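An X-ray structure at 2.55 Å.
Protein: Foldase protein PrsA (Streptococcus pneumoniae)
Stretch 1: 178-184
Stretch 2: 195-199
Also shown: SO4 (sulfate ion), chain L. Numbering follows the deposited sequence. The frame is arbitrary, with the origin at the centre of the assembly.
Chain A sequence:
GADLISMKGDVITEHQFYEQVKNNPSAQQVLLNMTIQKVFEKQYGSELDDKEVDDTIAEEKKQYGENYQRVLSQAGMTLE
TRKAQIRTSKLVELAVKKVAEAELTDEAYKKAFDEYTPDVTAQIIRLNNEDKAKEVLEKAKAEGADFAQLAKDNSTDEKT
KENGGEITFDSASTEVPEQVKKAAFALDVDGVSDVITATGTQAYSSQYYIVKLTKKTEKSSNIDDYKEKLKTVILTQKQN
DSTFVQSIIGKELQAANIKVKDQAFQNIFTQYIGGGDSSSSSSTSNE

Stretch 1 (178-184) EQVKKAA
Stretch 2 195-199: VITAT

A helical segment packs nearly antiparallel against a short strand through a small apolar patch centred on Ile-196, secured at one end by a single hydrogen bond from a glutamine side chain to the strand backbone. Residues 178-184 are helical throughout, and the helix continues later in the chain, with phi/psi mostly near -65/-40 (Gln-179 departs to -68/-24) and backbone hydrogen bonds from Lys-182 N to Glu-178 O (3.0 Å), Ala-183 N to Gln-179 O (3.2 Å) and Ala-184 N to Val-180 O (3.1 Å). The strand, 196-198, is extended, with phi/psi of -101/144, -126/119 and -90/107. The two axes approach to 8.3 Å, and their N-to-C directions differ by 162°. The register is set by Val-180 and Ile-196, whose CA atoms lie 6.5 Å apart.

Ile-196 is buried and points toward the helix, with chi1 at -59° (m) and chi2 at 148°, between wells. Its CD1 meets Ala-183 CB at 3.5 Å, while its CG2 lies 4.0 Å from Val-180 CG2 and 3.4 Å from Gln-179 CG. A branched aliphatic chain suits this place because its separate methyls can touch residues on successive turns of the helix. Ala-183 points toward the strand, and its single methyl provides an apolar surface while keeping the side chain short. Val-180 is directed sideways, yet its t rotamer (chi1 179°) still brings CG2 to the isoleucine.

Gln-179 combines apolar and polar contact. Its CA-to-CB bond points toward the strand; chi1 of 59° (p), chi2 of -97° and chi3 of 51° carry the amide along the strand, past Ile-196. There NE2 donates to Thr-197 O at 2.9 Å, with a nearly straight N-H...O angle of 166°. The same NE2 lies 3.5 Å from Ala-198 CA and 4.1 Å from Ala-198 CB, so the small alanine lines the amide's site. Because the acceptor is a main-chain carbonyl, Thr-197 can point its own side chain (chi1 -50°, m) away from the helix.

In all, 224 Å² is buried, summed over both sides. The charged residues stand outside this contact: Lys-181 points away from the strand, and Glu-178 and Lys-182 are out of its reach. One helical turn apart, Lys-182 NZ and Glu-178 OE2 form a hydrogen-bonded salt bridge at 3.0 Å; Lys-181 NZ makes a longer one to Glu-178 OE1 at 3.6 Å. Lys-182 NZ also donates a weak hydrogen bond to sulfate O1 at 3.3 Å.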

# COMPACT_ATOMS: atom_id res chain seq x y z
N GLU A 178 -1.84 -12.72 2.04
CA GLU A 178 -0.74 -12.89 3.01
C GLU A 178 -0.93 -14.10 3.92
O GLU A 178 -0.01 -14.90 4.08
CB GLU A 178 -0.58 -11.61 3.85
CG GLU A 178 0.53 -11.64 4.91
CD GLU A 178 1.91 -11.96 4.35
OE1 GLU A 178 2.18 -11.64 3.17
OE2 GLU A 178 2.73 -12.51 5.10
N GLN A 179 -2.12 -14.22 4.49
CA GLN A 179 -2.47 -15.35 5.37
C GLN A 179 -2.55 -16.71 4.66
O GLN A 179 -2.39 -17.75 5.30
CB GLN A 179 -3.76 -15.09 6.16
CG GLN A 179 -5.02 -14.84 5.32
CD GLN A 179 -5.32 -13.35 5.15
OE1 GLN A 179 -4.45 -12.58 4.75
NE2 GLN A 179 -6.56 -12.95 5.44
N VAL A 180 -2.81 -16.70 3.35
CA VAL A 180 -2.78 -17.93 2.55
C VAL A 180 -1.33 -18.37 2.29
O VAL A 180 -1.03 -19.57 2.33
CB VAL A 180 -3.54 -17.77 1.20
CG1 VAL A 180 -3.46 -19.05 0.38
CG2 VAL A 180 -5.00 -17.40 1.45
N LYS A 181 -0.46 -17.39 2.03
CA LYS A 181 0.97 -17.65 1.82
C LYS A 181 1.65 -18.18 3.08
O LYS A 181 2.33 -19.20 3.04
CB LYS A 181 1.70 -16.39 1.35
CG LYS A 181 1.32 -15.94 -0.06
CD LYS A 181 2.23 -14.82 -0.56
CE LYS A 181 2.11 -13.58 0.30
NZ LYS A 181 2.66 -12.37 -0.37
N LYS A 182 1.44 -17.48 4.20
CA LYS A 182 2.05 -17.87 5.47
C LYS A 182 1.58 -19.24 5.93
O LYS A 182 2.37 -20.03 6.44
CB LYS A 182 1.80 -16.82 6.56
CG LYS A 182 2.58 -15.53 6.38
CD LYS A 182 4.04 -15.69 6.78
CE LYS A 182 4.83 -14.40 6.58
NZ LYS A 182 4.36 -13.28 7.44
N ALA A 183 0.29 -19.53 5.73
CA ALA A 183 -0.27 -20.85 6.03
C ALA A 183 0.35 -21.96 5.19
O ALA A 183 0.61 -23.05 5.69
CB ALA A 183 -1.78 -20.85 5.85
N ALA A 184 0.59 -21.67 3.91
CA ALA A 184 1.20 -22.63 2.98
C ALA A 184 2.66 -22.94 3.32
O ALA A 184 3.08 -24.11 3.26
CB ALA A 184 1.09 -22.12 1.55
N VAL A 195 -9.20 -24.05 7.50
CA VAL A 195 -9.80 -22.91 6.78
C VAL A 195 -9.04 -21.62 7.11
O VAL A 195 -8.84 -21.27 8.28
CB VAL A 195 -11.32 -22.73 7.09
CG1 VAL A 195 -11.87 -21.52 6.33
CG2 VAL A 195 -12.10 -23.99 6.72
N ILE A 196 -8.59 -20.94 6.05
CA ILE A 196 -7.98 -19.62 6.12
C ILE A 196 -9.06 -18.63 5.73
O ILE A 196 -9.87 -18.93 4.84
CB ILE A 196 -6.78 -19.49 5.16
CG1 ILE A 196 -5.71 -20.55 5.48
CG2 ILE A 196 -6.17 -18.09 5.20
CD1 ILE A 196 -4.94 -21.03 4.28
N THR A 197 -9.08 -17.46 6.37
CA THR A 197 -10.15 -16.48 6.18
C THR A 197 -9.59 -15.11 5.79
O THR A 197 -8.80 -14.52 6.53
CB THR A 197 -11.00 -16.34 7.46
OG1 THR A 197 -11.39 -17.64 7.91
CG2 THR A 197 -12.25 -15.49 7.20
N ALA A 198 -9.98 -14.63 4.60
CA ALA A 198 -9.83 -13.23 4.22
C ALA A 198 -11.10 -12.53 4.68
O ALA A 198 -12.16 -12.73 4.08
CB ALA A 198 -9.63 -13.09 2.72
N THR A 199 -11.00 -11.73 5.73
CA THR A 199 -12.17 -11.20 6.44
C THR A 199 -13.00 -10.20 5.61
O THR A 199 -12.53 -9.64 4.62
CB THR A 199 -11.77 -10.56 7.80
OG1 THR A 199 -12.92 -10.44 8.63
CG2 THR A 199 -11.10 -9.19 7.61
S SO4 L . 2.99 -14.19 11.87
O1 SO4 L . 3.23 -13.49 10.58
O2 SO4 L . 1.53 -14.30 12.11
O3 SO4 L . 3.58 -15.54 11.81
O4 SO4 L . 3.62 -13.42 12.96